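Local coordinates for protein ethylbenzene dehydrogenase alpha-subunit (Aromatoleum aromaticum, PDB 2IVF) that belongs to the molybdopterin oxidoreductase family and binds a molybdenum atom, two guanine dinucleotide forms of the pterin cofactor and an iron/sulfur cluster, at residues Tyr655-Glu660 and Arg676-Pro681; Asp819-Ala824 and Lys941-Ala946. All coordinates share one frame; numbering follows the deposited sequence.

Contact 1 (Tyr655-Glu660 and Arg676-Pro681); sequences YYEKHE and RSVAPP. With MD1 (phosphoric acid 4-(2-amino-4-oxo-3,4,5,6,-tetrahydro-pteridin-6-yl)-2-hydroxy-3,4-dimercapto-but-3-en-yl ester guanylate ester), chain N.
Y656 and S677 meet where the two ends of an antiparallel hairpin, strands 659-661 and 670-676, run out into loops within the molybdopterin oxidoreductase family region. The close-packed part centres on the carbonyl of Y656: S677 N donates to Y656 O at 2.7 Å, tilted 28° from the carbonyl plane, and V678 N adds a weak, longer bond to the same oxygen. Beside it E657 CA makes a CH···O contact with V678 O, 3.4 Å away. The E657 side chain, extended beyond CG (chi2 179°), brushes V678 CG2 with its CG and crosses P681 at about a right angle, OE2 lying 3.4 Å from P681 CD. That carboxylate is held from outside, by a salt bridge to R142 and by W654 N. The solvent side is looser. There R676 lays its CB over one face of the H659 ring, 3.5 Å above the plane and offset toward the rim, and a water bridges E657 O to R676 NE. On the inner side, K658 points its CB away from 676-681, and its extended chain reaches the MD1 pocket, where A653 O, A195 O and E687 also hold the ammonium. The loop leading into strand 659-661 thus helps line the MD1 site. Y655 OH lies 2.8 Å from MD1 N7, and K658 NZ donates to MD1 O6 at 2.9 Å.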
loop_
_atom_site.group_PDB
_atom_site.type_symbol
_atom_site.label_atom_id
_atom_site.label_comp_id
_atom_site.label_asym_id
_atom_site.label_seq_id
_atom_site.Cartn_x
_atom_site.Cartn_y
_atom_site.Cartn_z
ATOM N N TYR A 655 4.255 16.296 -2.413
ATOM C CA TYR A 655 5.542 15.701 -2.805
ATOM C C TYR A 655 5.819 16.084 -4.245
ATOM O O TYR A 655 4.900 16.160 -5.082
ATOM C CB TYR A 655 5.593 14.170 -2.601
ATOM C CG TYR A 655 4.891 13.726 -1.340
ATOM C CD1 TYR A 655 4.886 14.522 -0.184
ATOM C CD2 TYR A 655 4.180 12.539 -1.314
ATOM C CE1 TYR A 655 4.218 14.124 0.941
ATOM C CE2 TYR A 655 3.509 12.143 -0.198
ATOM C CZ TYR A 655 3.519 12.925 0.905
ATOM O OH TYR A 655 2.821 12.508 1.954
ATOM N N TYR A 656 7.091 16.360 -4.509
ATOM C CA TYR A 656 7.589 16.810 -5.829
ATOM C C TYR A 656 7.384 18.289 -6.056
ATOM O O TYR A 656 7.852 18.837 -7.071
ATOM C CB TYR A 656 6.950 16.118 -7.026
ATOM C CG TYR A 656 6.860 14.614 -7.080
ATOM C CD1 TYR A 656 7.637 13.786 -6.263
ATOM C CD2 TYR A 656 5.994 14.019 -8.003
ATOM C CE1 TYR A 656 7.519 12.401 -6.334
ATOM C CE2 TYR A 656 5.855 12.666 -8.088
ATOM C CZ TYR A 656 6.643 11.835 -7.263
ATOM O OH TYR A 656 6.521 10.482 -7.361
ATOM N N GLU A 657 6.703 18.954 -5.138
ATOM C CA GLU A 657 6.308 20.373 -5.319
ATOM C C GLU A 657 7.013 21.295 -4.336
ATOM O O GLU A 657 6.721 22.502 -4.262
ATOM C CB GLU A 657 4.817 20.539 -5.127
ATOM C CG GLU A 657 3.954 19.812 -6.156
ATOM C CD GLU A 657 2.469 19.991 -5.913
ATOM O OE1 GLU A 657 2.095 20.296 -4.770
ATOM O OE2 GLU A 657 1.672 19.817 -6.870
ATOM N N LYS A 658 7.935 20.706 -3.571
ATOM C CA LYS A 658 8.726 21.404 -2.567
ATOM C C LYS A 658 9.976 20.604 -2.270
ATOM O O LYS A 658 9.980 19.368 -2.281
ATOM C CB LYS A 658 7.929 21.596 -1.292
ATOM C CG LYS A 658 7.550 20.308 -0.596
ATOM C CD LYS A 658 6.417 20.576 0.453
ATOM C CE LYS A 658 6.008 19.230 1.008
ATOM N NZ LYS A 658 4.777 19.304 1.853
ATOM N N HIS A 659 11.075 21.303 -2.022
ATOM C CA HIS A 659 12.334 20.586 -1.713
ATOM C C HIS A 659 12.173 19.891 -0.365
ATOM O O HIS A 659 11.586 20.460 0.585
ATOM C CB HIS A 659 13.493 21.528 -1.623
ATOM C CG HIS A 659 13.703 22.350 -2.846
ATOM N ND1 HIS A 659 13.039 23.538 -3.062
ATOM C CD2 HIS A 659 14.518 22.169 -3.911
ATOM C CE1 HIS A 659 13.423 24.047 -4.218
ATOM N NE2 HIS A 659 14.334 23.247 -4.747
ATOM N N GLU A 660 12.662 18.653 -0.297
ATOM C CA GLU A 660 12.623 17.879 0.940
ATOM C C GLU A 660 13.657 16.785 0.926
ATOM O O GLU A 660 14.383 16.589 -0.046
ATOM C CB GLU A 660 11.216 17.262 1.121
ATOM C CG GLU A 660 10.300 18.004 2.074
ATOM C CD GLU A 660 10.750 17.875 3.521
ATOM O OE1 GLU A 660 11.730 17.140 3.769
ATOM O OE2 GLU A 660 10.133 18.502 4.402
ATOM N N ARG A 676 11.926 20.166 -6.020
ATOM C CA ARG A 676 10.756 20.895 -6.458
ATOM C C ARG A 676 10.683 20.731 -8.005
ATOM O O ARG A 676 11.239 21.518 -8.741
ATOM C CB ARG A 676 10.884 22.339 -6.002
ATOM C CG ARG A 676 9.662 23.213 -6.255
ATOM C CD ARG A 676 9.950 24.625 -5.771
ATOM N NE ARG A 676 8.804 25.522 -5.823
ATOM C CZ ARG A 676 8.479 26.304 -6.863
ATOM N NH1 ARG A 676 9.176 26.283 -7.992
ATOM N NH2 ARG A 676 7.434 27.097 -6.777
ATOM N N SER A 677 9.996 19.699 -8.473
ATOM C CA SER A 677 9.881 19.399 -9.908
ATOM C C SER A 677 8.956 20.365 -10.607
ATOM O O SER A 677 9.232 20.781 -11.708
ATOM C CB SER A 677 9.383 17.969 -10.143
ATOM O OG SER A 677 10.352 17.024 -9.774
ATOM N N VAL A 678 7.904 20.771 -9.917
ATOM C CA VAL A 678 6.898 21.692 -10.439
ATOM C C VAL A 678 6.473 22.595 -9.295
ATOM O O VAL A 678 6.651 22.217 -8.127
ATOM C CB VAL A 678 5.663 20.921 -10.944
ATOM C CG1 VAL A 678 6.009 20.046 -12.170
ATOM C CG2 VAL A 678 5.100 20.090 -9.809
ATOM N N ALA A 679 5.977 23.786 -9.630
ATOM C CA ALA A 679 5.471 24.745 -8.667
ATOM C C ALA A 679 4.236 24.134 -8.041
ATOM O O ALA A 679 3.476 23.425 -8.726
ATOM C CB ALA A 679 5.113 26.124 -9.342
ATOM N N PRO A 680 3.996 24.412 -6.750
ATOM C CA PRO A 680 2.693 23.986 -6.221
ATOM C C PRO A 680 1.543 24.686 -6.971
ATOM O O PRO A 680 1.749 25.768 -7.503
ATOM C CB PRO A 680 2.721 24.439 -4.753
ATOM C CG PRO A 680 4.077 24.778 -4.452
ATOM C CD PRO A 680 4.823 25.063 -5.729
ATOM N N PRO A 681 0.351 24.055 -7.053
ATOM C CA PRO A 681 -0.770 24.675 -7.759
ATOM C C PRO A 681 -1.522 25.651 -6.887
ATOM O O PRO A 681 -1.389 25.615 -5.664
ATOM C CB PRO A 681 -1.690 23.505 -8.051
ATOM C CG PRO A 681 -1.459 22.535 -6.908
ATOM C CD PRO A 681 -0.028 22.764 -6.449
HETATM P PB MD1 N . -2.064 10.210 10.668
HETATM O O3B MD1 N . -2.395 9.845 9.165
HETATM O O1B MD1 N . -0.677 10.742 10.692
HETATM O O2B MD1 N . -3.189 10.882 11.356
HETATM O O3A MD1 N . -2.011 8.766 11.323
HETATM C C10 MD1 N . -0.800 7.984 11.399
HETATM C C11 MD1 N . -1.266 6.636 11.927
HETATM O O11 MD1 N . -1.854 5.988 10.748
HETATM C C12 MD1 N . -0.089 5.817 12.383
HETATM S S12 MD1 N . 1.514 6.206 11.927
HETATM C C13 MD1 N . -0.261 4.679 13.129
HETATM S S13 MD1 N . 1.033 3.709 13.610
HETATM C C14 MD1 N . -1.591 4.224 13.596
HETATM N N15 MD1 N . -2.062 2.948 13.175
HETATM C C16 MD1 N . -3.334 2.526 13.467
HETATM C C15 MD1 N . -3.665 1.228 13.127
HETATM O O14 MD1 N . -2.831 0.456 12.581
HETATM N N17 MD1 N . -4.958 0.890 13.362
HETATM C C17 MD1 N . -5.853 1.771 13.973
HETATM N N16 MD1 N . -7.083 1.322 14.178
HETATM N N18 MD1 N . -5.479 3.009 14.333
HETATM C C20 MD1 N . -4.241 3.384 14.093
HETATM N N8 MD1 N . -3.843 4.617 14.501
HETATM C C7 MD1 N . -2.551 5.193 14.242
HETATM P PA MD1 N . -3.409 10.464 8.079
HETATM O O1A MD1 N . -2.832 10.082 6.754
HETATM O O2A MD1 N . -4.767 9.968 8.394
HETATM O "O5'" MD1 N . -3.373 12.031 8.269
HETATM C "C5'" MD1 N . -2.184 12.691 7.847
HETATM C "C4'" MD1 N . -2.532 13.830 6.980
HETATM O "O4'" MD1 N . -1.272 14.284 6.503
HETATM C "C1'" MD1 N . -1.559 14.846 5.222
HETATM N N9 MD1 N . -0.385 15.013 4.355
HETATM C C4 MD1 N . 0.180 16.189 4.121
HETATM N N3 MD1 N . -0.143 17.413 4.602
HETATM C C2 MD1 N . 0.572 18.481 4.248
HETATM N N2 MD1 N . 0.266 19.712 4.737
HETATM N N1 MD1 N . 1.581 18.309 3.321
HETATM C C6 MD1 N . 1.959 17.099 2.792
HETATM O O6 MD1 N . 2.921 17.047 2.026
HETATM C C5 MD1 N . 1.232 15.975 3.215
HETATM N N7 MD1 N . 1.261 14.678 2.929
HETATM C C8 MD1 N . 0.282 14.106 3.637
HETATM C "C2'" MD1 N . -2.528 13.859 4.578
HETATM O "O2'" MD1 N . -3.356 14.448 3.545
HETATM C "C3'" MD1 N . -3.325 13.314 5.773
HETATM O "O3'" MD1 N . -4.678 13.840 5.811
HETATM O O HOH W 1 7.553 24.856 -3.173
#

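Contact 2 (Asp819-Ala824 and Lys941-Ala946); sequences DWYLEA and KPLHLA. With GOL (glycerol), chain H.
W820 and L943 have the nearest CA atoms, 6.8 Å apart, where the short helix 819-824 meets the 3-10 turn 942-945, a helix-to-turn contact closed without any direct hydrogen bond between the two segments. Each side keeps its own backbone bonds, A824 N to W820 O in the helix and L945 N to P942 O in the turn. L943, its CG anti to the carbonyl carbon (chi1 -68°) and so carried toward A824, supplies the larger part of the packing surface of 941-946. CD1 sits over the centre of one face of the Y821 ring, 4.0 Å above its plane, a CH-pi contact, and also touches A824 CB; CD2 lies against W820 CB at 3.9 Å. The indole comes in with the far end of its six-membered ring: CZ3 is 3.5 Å from P942 O, which lies at the ring edge, and L945 CB meets the edge in plane. A946 is placed differently, its CB 3.7 Å from W820 CE3 and its CA making an off-centre CH-pi contact with that ring. W820 NE1 finds its partner in E580, and F952 stacks with Y821. H944, bonded through NE2 to D455, crosses Y821 at about a right angle and brings CD2 up to the phenol oxygen. The contact is buried, joining the helix to the long loop between strands 915-917 and 969-975. A glycerol, probably from the crystallisation liquor and also bonded to H230 NE2 and S960 N, has its O1 donating to L943 O at 3.1 Å and sharing a 3.0 Å hydrogen bond with Y821 OH.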
loop_
_atom_site.group_PDB
_atom_site.type_symbol
_atom_site.label_atom_id
_atom_site.label_comp_id
_atom_site.label_asym_id
_atom_site.label_seq_id
_atom_site.Cartn_x
_atom_site.Cartn_y
_atom_site.Cartn_z
ATOM N N ASP A 819 6.780 -2.845 42.579
ATOM C CA ASP A 819 5.533 -3.225 43.279
ATOM C C ASP A 819 4.316 -3.384 42.393
ATOM O O ASP A 819 3.566 -4.343 42.544
ATOM C CB ASP A 819 5.226 -2.212 44.389
ATOM C CG ASP A 819 6.234 -2.278 45.530
ATOM O OD1 ASP A 819 6.909 -3.322 45.685
ATOM O OD2 ASP A 819 6.321 -1.289 46.296
ATOM N N TRP A 820 4.126 -2.465 41.457
ATOM C CA TRP A 820 2.978 -2.543 40.558
ATOM C C TRP A 820 3.013 -3.813 39.721
ATOM O O TRP A 820 1.980 -4.460 39.496
ATOM C CB TRP A 820 2.942 -1.351 39.617
ATOM C CG TRP A 820 2.546 -0.045 40.252
ATOM C CD1 TRP A 820 2.648 0.319 41.529
ATOM C CD2 TRP A 820 2.116 1.108 39.531
ATOM N NE1 TRP A 820 2.227 1.627 41.689
ATOM C CE2 TRP A 820 1.909 2.131 40.458
ATOM C CE3 TRP A 820 1.866 1.355 38.185
ATOM C CZ2 TRP A 820 1.441 3.389 40.083
ATOM C CZ3 TRP A 820 1.414 2.601 37.811
ATOM C CH2 TRP A 820 1.216 3.600 38.752
ATOM N N TYR A 821 4.186 -4.143 39.194
ATOM C CA TYR A 821 4.358 -5.366 38.408
ATOM C C TYR A 821 4.229 -6.662 39.198
ATOM O O TYR A 821 3.561 -7.613 38.769
ATOM C CB TYR A 821 5.686 -5.330 37.634
ATOM C CG TYR A 821 5.588 -4.409 36.442
ATOM C CD1 TYR A 821 5.505 -3.029 36.612
ATOM C CD2 TYR A 821 5.552 -4.920 35.144
ATOM C CE1 TYR A 821 5.399 -2.194 35.539
ATOM C CE2 TYR A 821 5.446 -4.105 34.095
ATOM C CZ TYR A 821 5.363 -2.755 34.276
ATOM O OH TYR A 821 5.254 -1.973 33.189
ATOM N N LEU A 822 4.837 -6.680 40.372
ATOM C CA LEU A 822 4.678 -7.761 41.303
ATOM C C LEU A 822 3.169 -8.011 41.573
ATOM O O LEU A 822 2.679 -9.135 41.408
ATOM C CB LEU A 822 5.423 -7.408 42.597
ATOM C CG LEU A 822 6.954 -7.526 42.617
ATOM C CD1 LEU A 822 7.532 -7.099 44.007
ATOM C CD2 LEU A 822 7.330 -8.963 42.311
ATOM N N GLU A 823 2.435 -6.962 41.958
ATOM C CA GLU A 823 1.016 -7.100 42.320
ATOM C C GLU A 823 0.126 -7.468 41.112
ATOM O O GLU A 823 -0.834 -8.200 41.275
ATOM C CB GLU A 823 0.497 -5.826 42.991
ATOM C CG GLU A 823 0.963 -5.713 44.448
ATOM C CD GLU A 823 0.471 -4.482 45.206
ATOM O OE1 GLU A 823 -0.324 -3.667 44.652
ATOM O OE2 GLU A 823 0.898 -4.349 46.389
ATOM N N ALA A 824 0.446 -6.926 39.936
ATOM C CA ALA A 824 -0.291 -7.153 38.670
ATOM C C ALA A 824 -0.039 -8.521 38.072
ATOM O O ALA A 824 -0.705 -8.886 37.100
ATOM C CB ALA A 824 0.105 -6.125 37.608
ATOM N N LYS A 941 -2.512 1.100 28.960
ATOM C CA LYS A 941 -2.085 0.125 29.962
ATOM C C LYS A 941 -1.638 0.857 31.215
ATOM O O LYS A 941 -0.655 1.580 31.185
ATOM C CB LYS A 941 -0.982 -0.823 29.422
ATOM C CG LYS A 941 -0.598 -1.882 30.471
ATOM C CD LYS A 941 -0.067 -3.143 29.840
ATOM C CE LYS A 941 0.503 -4.094 30.881
ATOM N NZ LYS A 941 0.833 -5.429 30.272
ATOM N N PRO A 942 -2.395 0.723 32.315
ATOM C CA PRO A 942 -2.093 1.518 33.497
ATOM C C PRO A 942 -0.687 1.321 34.086
ATOM O O PRO A 942 -0.168 2.244 34.708
ATOM C CB PRO A 942 -3.139 1.053 34.510
ATOM C CG PRO A 942 -4.215 0.579 33.736
ATOM C CD PRO A 942 -3.579 -0.109 32.539
ATOM N N LEU A 943 -0.087 0.130 33.881
ATOM C CA LEU A 943 1.236 -0.162 34.441
ATOM C C LEU A 943 2.271 0.754 33.790
ATOM O O LEU A 943 3.324 1.009 34.359
ATOM C CB LEU A 943 1.634 -1.622 34.213
ATOM C CG LEU A 943 0.825 -2.664 34.986
ATOM C CD1 LEU A 943 1.450 -4.047 34.712
ATOM C CD2 LEU A 943 0.804 -2.311 36.439
ATOM N N HIS A 944 1.941 1.299 32.632
ATOM C CA HIS A 944 2.831 2.251 31.982
ATOM C C HIS A 944 2.807 3.672 32.514
ATOM O O HIS A 944 3.490 4.520 31.979
ATOM C CB HIS A 944 2.664 2.196 30.482
ATOM C CG HIS A 944 2.926 0.843 29.921
ATOM N ND1 HIS A 944 2.877 0.587 28.564
ATOM C CD2 HIS A 944 3.322 -0.311 30.510
ATOM C CE1 HIS A 944 3.124 -0.697 28.355
ATOM N NE2 HIS A 944 3.438 -1.257 29.514
ATOM N N LEU A 945 2.099 3.885 33.635
ATOM C CA LEU A 945 2.190 5.094 34.425
ATOM C C LEU A 945 3.289 4.929 35.465
ATOM O O LEU A 945 3.628 5.870 36.149
ATOM C CB LEU A 945 0.849 5.366 35.103
ATOM C CG LEU A 945 -0.270 5.804 34.135
ATOM C CD1 LEU A 945 -1.648 5.558 34.738
ATOM C CD2 LEU A 945 -0.080 7.283 33.730
ATOM N N ALA A 946 3.873 3.738 35.569
ATOM C CA ALA A 946 4.812 3.466 36.648
ATOM C C ALA A 946 6.065 4.305 36.528
ATOM O O ALA A 946 6.548 4.529 35.449
ATOM C CB ALA A 946 5.184 1.982 36.697
HETATM C C1 GOL H . 5.876 2.144 32.766
HETATM O O1 GOL H . 6.185 0.834 33.279
HETATM C C2 GOL H . 6.952 3.166 32.406
HETATM O O2 GOL H . 7.548 3.051 31.125
HETATM C C3 GOL H . 6.436 4.605 32.511
HETATM O O3 GOL H . 6.460 5.393 31.316
#

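How the contacts relate
Contact 1 closes before contact 2 opens along the chain, and the two lie on opposite sides of the chain's centre. Their centres are 48 Å apart, and their nearest atoms are separated by about 29 Å, so neither touches the other. They share no helix, strand or sheet. Contact 1 sits at the end of the three-stranded antiparallel sheet 659-661, 670-676 and 767-769, close to MD1 and with the side chain of Y656 about 7 Å from the iron/sulfur cluster; contact 2 ties helix 819-824 to a loop much later in the chain. The first is therefore local and borders the cofactors, whereas the second spans 116 intervening residues and brings together distant parts of the chain.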